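Local coordinates for leucine-rich repeat protein (Bacteroides thetaiotaomicron, PDB 4ECN) that is of unknown function but, as an extracellular leucine-rich repeat protein with two DUF4458 domains, probably binds other proteins, at residues 383-388 / 575-580; 622-627 / 636-641. All coordinates share one frame; numbering follows the deposited sequence.

Contact 1. Residues 383-388 / 575-580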
loop_
_atom_site.group_PDB
_atom_site.type_symbol
_atom_site.label_atom_id
_atom_site.label_comp_id
_atom_site.label_asym_id
_atom_site.label_seq_id
_atom_site.Cartn_x
_atom_site.Cartn_y
_atom_site.Cartn_z
ATOM N N ILE A 383 4.445 -5.678 -9.734
ATOM C CA ILE A 383 4.054 -4.465 -9.012
ATOM C C ILE A 383 2.800 -3.868 -9.660
ATOM O O ILE A 383 1.893 -3.442 -8.930
ATOM C CB ILE A 383 5.219 -3.422 -8.946
ATOM C CG1 ILE A 383 6.403 -3.903 -8.053
ATOM C CG2 ILE A 383 4.727 -2.052 -8.496
ATOM C CD1 ILE A 383 6.089 -4.249 -6.500
ATOM N N ARG A 384 2.741 -3.839 -11.011
ATOM C CA ARG A 384 1.557 -3.326 -11.721
ATOM C C ARG A 384 0.294 -4.202 -11.446
ATOM O O ARG A 384 -0.824 -3.679 -11.393
ATOM C CB ARG A 384 1.825 -3.273 -13.228
ATOM C CG ARG A 384 2.709 -2.144 -13.676
ATOM C CD ARG A 384 3.257 -2.422 -15.049
ATOM N NE ARG A 384 3.723 -1.195 -15.692
ATOM C CZ ARG A 384 4.073 -1.100 -16.973
ATOM N NH1 ARG A 384 4.000 -2.161 -17.769
ATOM N NH2 ARG A 384 4.466 0.063 -17.475
HETATM N N MSE A 385 0.488 -5.528 -11.269
HETATM C CA MSE A 385 -0.588 -6.485 -11.023
HETATM C C MSE A 385 -0.964 -6.556 -9.538
HETATM O O MSE A 385 -1.902 -7.309 -9.200
HETATM C CB MSE A 385 -0.207 -7.917 -11.530
HETATM C CG MSE A 385 -0.078 -8.072 -13.063
HETATM SE SE MSE A 385 -1.541 -7.353 -14.180
HETATM C CE MSE A 385 -0.860 -5.593 -14.512
ATOM N N HIS A 386 -0.265 -5.790 -8.647
ATOM C CA HIS A 386 -0.566 -5.839 -7.210
ATOM C C HIS A 386 -2.006 -5.406 -6.943
ATOM O O HIS A 386 -2.708 -6.170 -6.275
ATOM C CB HIS A 386 0.395 -5.003 -6.378
ATOM C CG HIS A 386 0.240 -5.238 -4.911
ATOM N ND1 HIS A 386 -0.495 -4.373 -4.110
ATOM C CD2 HIS A 386 0.695 -6.260 -4.145
ATOM C CE1 HIS A 386 -0.422 -4.868 -2.882
ATOM N NE2 HIS A 386 0.266 -6.016 -2.856
ATOM N N TYR A 387 -2.485 -4.253 -7.527
ATOM C CA TYR A 387 -3.874 -3.801 -7.333
ATOM C C TYR A 387 -4.858 -4.931 -7.682
ATOM O O TYR A 387 -5.758 -5.234 -6.891
ATOM C CB TYR A 387 -4.216 -2.527 -8.144
ATOM C CG TYR A 387 -5.529 -1.883 -7.720
ATOM C CD1 TYR A 387 -5.579 -0.984 -6.664
ATOM C CD2 TYR A 387 -6.731 -2.217 -8.343
ATOM C CE1 TYR A 387 -6.784 -0.415 -6.249
ATOM C CE2 TYR A 387 -7.950 -1.664 -7.927
ATOM C CZ TYR A 387 -7.972 -0.768 -6.873
ATOM O OH TYR A 387 -9.166 -0.214 -6.464
ATOM N N LYS A 388 -4.644 -5.585 -8.830
ATOM C CA LYS A 388 -5.495 -6.665 -9.319
ATOM C C LYS A 388 -5.575 -7.804 -8.294
ATOM O O LYS A 388 -6.675 -8.245 -7.985
ATOM C CB LYS A 388 -4.970 -7.175 -10.666
ATOM C CG LYS A 388 -5.986 -7.989 -11.441
ATOM C CD LYS A 388 -5.535 -8.280 -12.867
ATOM C CE LYS A 388 -4.507 -9.385 -13.036
ATOM N NZ LYS A 388 -5.130 -10.729 -13.145
ATOM N N LEU A 575 -4.260 -0.935 -25.155
ATOM C CA LEU A 575 -4.874 -1.277 -23.868
ATOM C C LEU A 575 -4.890 -2.802 -23.690
ATOM O O LEU A 575 -5.116 -3.530 -24.664
ATOM C CB LEU A 575 -6.287 -0.683 -23.764
ATOM C CG LEU A 575 -7.005 -0.801 -22.406
ATOM C CD1 LEU A 575 -6.382 0.116 -21.357
ATOM C CD2 LEU A 575 -8.462 -0.455 -22.545
ATOM N N GLY A 576 -4.606 -3.244 -22.457
ATOM C CA GLY A 576 -4.509 -4.646 -22.067
ATOM C C GLY A 576 -5.175 -4.986 -20.752
ATOM O O GLY A 576 -5.473 -6.156 -20.508
ATOM N N LEU A 577 -5.419 -3.980 -19.883
ATOM C CA LEU A 577 -6.112 -4.182 -18.595
ATOM C C LEU A 577 -7.109 -3.081 -18.381
ATOM O O LEU A 577 -6.760 -1.912 -18.509
ATOM C CB LEU A 577 -5.138 -4.254 -17.396
ATOM C CG LEU A 577 -5.738 -4.499 -16.006
ATOM C CD1 LEU A 577 -4.767 -5.221 -15.130
ATOM C CD2 LEU A 577 -6.209 -3.204 -15.339
ATOM N N LEU A 578 -8.329 -3.448 -17.992
ATOM C CA LEU A 578 -9.370 -2.481 -17.696
ATOM C C LEU A 578 -10.170 -2.936 -16.491
ATOM O O LEU A 578 -10.730 -4.026 -16.513
ATOM C CB LEU A 578 -10.277 -2.258 -18.904
ATOM C CG LEU A 578 -11.414 -1.293 -18.695
ATOM C CD1 LEU A 578 -10.906 0.138 -18.592
ATOM C CD2 LEU A 578 -12.408 -1.411 -19.812
ATOM N N ASP A 579 -10.196 -2.093 -15.439
ATOM C CA ASP A 579 -10.910 -2.258 -14.182
ATOM C C ASP A 579 -11.939 -1.142 -14.045
ATOM O O ASP A 579 -11.555 0.014 -13.913
ATOM C CB ASP A 579 -9.920 -2.250 -12.994
ATOM C CG ASP A 579 -10.505 -1.806 -11.655
ATOM O OD1 ASP A 579 -11.578 -2.294 -11.292
ATOM O OD2 ASP A 579 -9.862 -0.989 -10.960
ATOM N N CYS A 580 -13.232 -1.487 -14.062
ATOM C CA CYS A 580 -14.357 -0.575 -13.880
ATOM C C CYS A 580 -15.274 -1.088 -12.815
ATOM O O CYS A 580 -16.478 -0.821 -12.850
ATOM C CB CYS A 580 -15.110 -0.379 -15.183
ATOM S SG CYS A 580 -14.352 0.832 -16.267
#

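Contact 2. Residues 622-627 / 636-641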
loop_
_atom_site.group_PDB
_atom_site.type_symbol
_atom_site.label_atom_id
_atom_site.label_comp_id
_atom_site.label_asym_id
_atom_site.label_seq_id
_atom_site.Cartn_x
_atom_site.Cartn_y
_atom_site.Cartn_z
ATOM N N GLU A 622 -6.501 -14.872 -17.796
ATOM C CA GLU A 622 -6.743 -15.841 -16.736
ATOM C C GLU A 622 -8.266 -15.836 -16.422
ATOM O O GLU A 622 -8.956 -16.739 -16.884
ATOM C CB GLU A 622 -5.863 -15.608 -15.497
ATOM C CG GLU A 622 -6.120 -16.597 -14.362
ATOM C CD GLU A 622 -6.194 -18.085 -14.679
ATOM O OE1 GLU A 622 -5.302 -18.612 -15.388
ATOM O OE2 GLU A 622 -7.144 -18.731 -14.176
ATOM N N GLY A 623 -8.778 -14.815 -15.729
ATOM C CA GLY A 623 -10.193 -14.705 -15.384
ATOM C C GLY A 623 -10.767 -13.325 -15.627
ATOM O O GLY A 623 -10.164 -12.302 -15.255
ATOM N N LEU A 624 -11.931 -13.295 -16.286
ATOM C CA LEU A 624 -12.680 -12.088 -16.632
ATOM C C LEU A 624 -13.873 -11.911 -15.693
ATOM O O LEU A 624 -14.493 -12.904 -15.308
ATOM C CB LEU A 624 -13.148 -12.202 -18.073
ATOM C CG LEU A 624 -12.093 -12.484 -19.132
ATOM C CD1 LEU A 624 -12.747 -12.675 -20.457
ATOM C CD2 LEU A 624 -11.088 -11.346 -19.247
ATOM N N GLY A 625 -14.176 -10.672 -15.315
ATOM C CA GLY A 625 -15.269 -10.398 -14.391
ATOM C C GLY A 625 -16.383 -9.564 -14.970
ATOM O O GLY A 625 -16.145 -8.443 -15.448
ATOM N N PHE A 626 -17.610 -10.125 -14.949
ATOM C CA PHE A 626 -18.835 -9.460 -15.407
ATOM C C PHE A 626 -19.933 -9.652 -14.370
ATOM O O PHE A 626 -21.115 -9.458 -14.674
ATOM C CB PHE A 626 -19.300 -9.991 -16.778
ATOM C CG PHE A 626 -18.239 -10.174 -17.836
ATOM C CD1 PHE A 626 -17.548 -11.377 -17.951
ATOM C CD2 PHE A 626 -17.947 -9.154 -18.734
ATOM C CE1 PHE A 626 -16.583 -11.549 -18.929
ATOM C CE2 PHE A 626 -16.980 -9.326 -19.718
ATOM C CZ PHE A 626 -16.302 -10.521 -19.805
ATOM N N SER A 627 -19.556 -10.069 -13.153
ATOM C CA SER A 627 -20.506 -10.350 -12.096
ATOM C C SER A 627 -21.135 -9.089 -11.564
ATOM O O SER A 627 -20.590 -8.005 -11.742
ATOM C CB SER A 627 -19.831 -11.093 -10.949
ATOM O OG SER A 627 -19.044 -10.194 -10.188
ATOM N N ASN A 636 -21.653 -12.673 -26.982
ATOM C CA ASN A 636 -20.934 -13.497 -27.963
ATOM C C ASN A 636 -19.562 -12.846 -28.322
ATOM O O ASN A 636 -19.279 -12.551 -29.498
ATOM C CB ASN A 636 -21.793 -13.709 -29.212
ATOM C CG ASN A 636 -21.302 -14.822 -30.096
ATOM O OD1 ASN A 636 -20.567 -15.722 -29.673
ATOM N ND2 ASN A 636 -21.749 -14.826 -31.328
ATOM N N ILE A 637 -18.702 -12.650 -27.292
ATOM C CA ILE A 637 -17.401 -12.003 -27.448
ATOM C C ILE A 637 -16.230 -12.989 -27.234
ATOM O O ILE A 637 -15.082 -12.544 -27.146
ATOM C CB ILE A 637 -17.276 -10.790 -26.491
ATOM C CG1 ILE A 637 -17.538 -11.171 -25.021
ATOM C CG2 ILE A 637 -18.185 -9.646 -26.958
ATOM C CD1 ILE A 637 -17.053 -10.126 -23.999
ATOM N N PHE A 638 -16.503 -14.309 -27.209
ATOM C CA PHE A 638 -15.470 -15.341 -27.027
ATOM C C PHE A 638 -15.498 -16.313 -28.203
ATOM O O PHE A 638 -16.356 -16.171 -29.064
ATOM C CB PHE A 638 -15.655 -16.086 -25.691
ATOM C CG PHE A 638 -15.943 -15.177 -24.517
ATOM C CD1 PHE A 638 -14.939 -14.412 -23.946
ATOM C CD2 PHE A 638 -17.226 -15.078 -23.994
ATOM C CE1 PHE A 638 -15.209 -13.569 -22.870
ATOM C CE2 PHE A 638 -17.494 -14.219 -22.924
ATOM C CZ PHE A 638 -16.480 -13.476 -22.366
ATOM N N ASN A 639 -14.539 -17.249 -28.283
ATOM C CA ASN A 639 -14.489 -18.230 -29.364
ATOM C C ASN A 639 -14.008 -19.551 -28.815
ATOM O O ASN A 639 -12.881 -19.631 -28.357
ATOM C CB ASN A 639 -13.595 -17.752 -30.517
ATOM C CG ASN A 639 -13.629 -18.591 -31.787
ATOM O OD1 ASN A 639 -14.504 -19.447 -32.014
ATOM N ND2 ASN A 639 -12.684 -18.316 -32.674
ATOM N N ALA A 640 -14.853 -20.586 -28.857
ATOM C CA ALA A 640 -14.512 -21.902 -28.343
ATOM C C ALA A 640 -13.541 -22.626 -29.281
ATOM O O ALA A 640 -12.931 -23.630 -28.885
ATOM C CB ALA A 640 -15.773 -22.718 -28.151
ATOM N N LYS A 641 -13.395 -22.108 -30.527
ATOM C CA LYS A 641 -12.488 -22.643 -31.546
ATOM C C LYS A 641 -11.043 -22.105 -31.327
ATOM O O LYS A 641 -10.114 -22.504 -32.051
ATOM C CB LYS A 641 -12.999 -22.323 -32.972
ATOM C CG LYS A 641 -14.068 -23.322 -33.441
ATOM C CD LYS A 641 -14.525 -23.181 -34.902
ATOM C CE LYS A 641 -15.563 -22.102 -35.134
ATOM N NZ LYS A 641 -16.024 -22.067 -36.551
#

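Contact 1. Residues 383-388 / 575-580
The ring of Y387 and the carboxylate of D579 are the flat groups that meet here: D579 OD2 lies 3.6 Å from Y387 CE2, approaching the ring obliquely, with the two planes inclined by 37°. The side chains run at about a right angle to one another. Elsewhere around the ring, Y554 and F391 bring their own rings up at intermediate tilts, so Y387 stands among aromatic neighbours with the D579 carboxylate beside it. Y387 reaches the strand because its CG is anti to the backbone N (chi1 -167°).

Two residues earlier, selenomethionine M385 and L577 point at each other tip to tip, CE of M385 to CD1 of L577 at 4.0 Å, the selenium equally near. K388 comes across the same methyl with the middle of its chain, its CD 3.9 Å from CD1 of L577. The chain then bends at chi3 and chi4, and NZ forms salt bridges with D393 and D599.

L577 and D579 alternate with L578 and C580 along a leucine-rich repeat strand, and they project from the side of the sheet opposite the solenoid's hydrophobic interior. The junction of helices 377-384 and 386-391, in the long insertion between strands 351-353 and 452-456, packs on that face and buries it. No hydrogen bond joins the two segments; van der Waals packing round L577 holds them, while D579 OD1 accepts the backbone N-H of V581.

Contact 2. Residues 622-627 / 636-641
F638 points its ring straight at L624 and F626, which come to meet it from the opposite direction, and both are received at the ring's edge. CD1 of L624 touches CE1 of F638 at 3.6 Å, close to the ring plane. Next to it, CZ of F638 lies 3.9 Å from CZ of F626, again in the plane of the F638 ring, while seen from the F626 ring the approach is oblique. One face of F638 is occupied by its own neighbour in sequence: CG1 of I637 sits 3.6 Å above it, displaced toward the rim. I637 also extends CD1 to within 4.3 Å of CZ of F626, so the two phenylalanines and the isoleucine form one apolar cluster.

L624 and F626 are the inward-facing residues of strand 623-625 and the turn after it, the paired hydrophobic positions of the leucine-rich repeat consensus; the glycine G625 falls between them. Residues 636-641 lie in the irregular return loop of the same repeat, so the contact spans the interior of a single solenoid coil. For F638, CG set anti to the carbonyl carbon (chi1 -45°) carries the ring inward. Adjacent coils continue the aromatic packing: F638 meets the ring of F617, whereas F626 meets F651 with the two rings nearly parallel. The backbone carbonyl of F626 accepts a hydrogen bond from ND2 of N654.

How the contacts relate
Both contacts are buried, yet they lie on different sides of the repeat sheets. Contact 1 covers the side of a strand away from the solenoid interior with a helix junction from a distant part of the chain, whereas contact 2 fills the inside of a coil with residues only a short loop apart. Their chemistry follows: contact 1 mixes a leucine and a selenomethionine with a lysine chain, a tyrosine and an acid, while contact 2 is purely aliphatic and aromatic. They share no element, but strand 596-601 touches both, offering D599 to contact 1 and L600 to the interior at contact 2. Their centres are about 17 Å apart, and the nearest atoms do not touch.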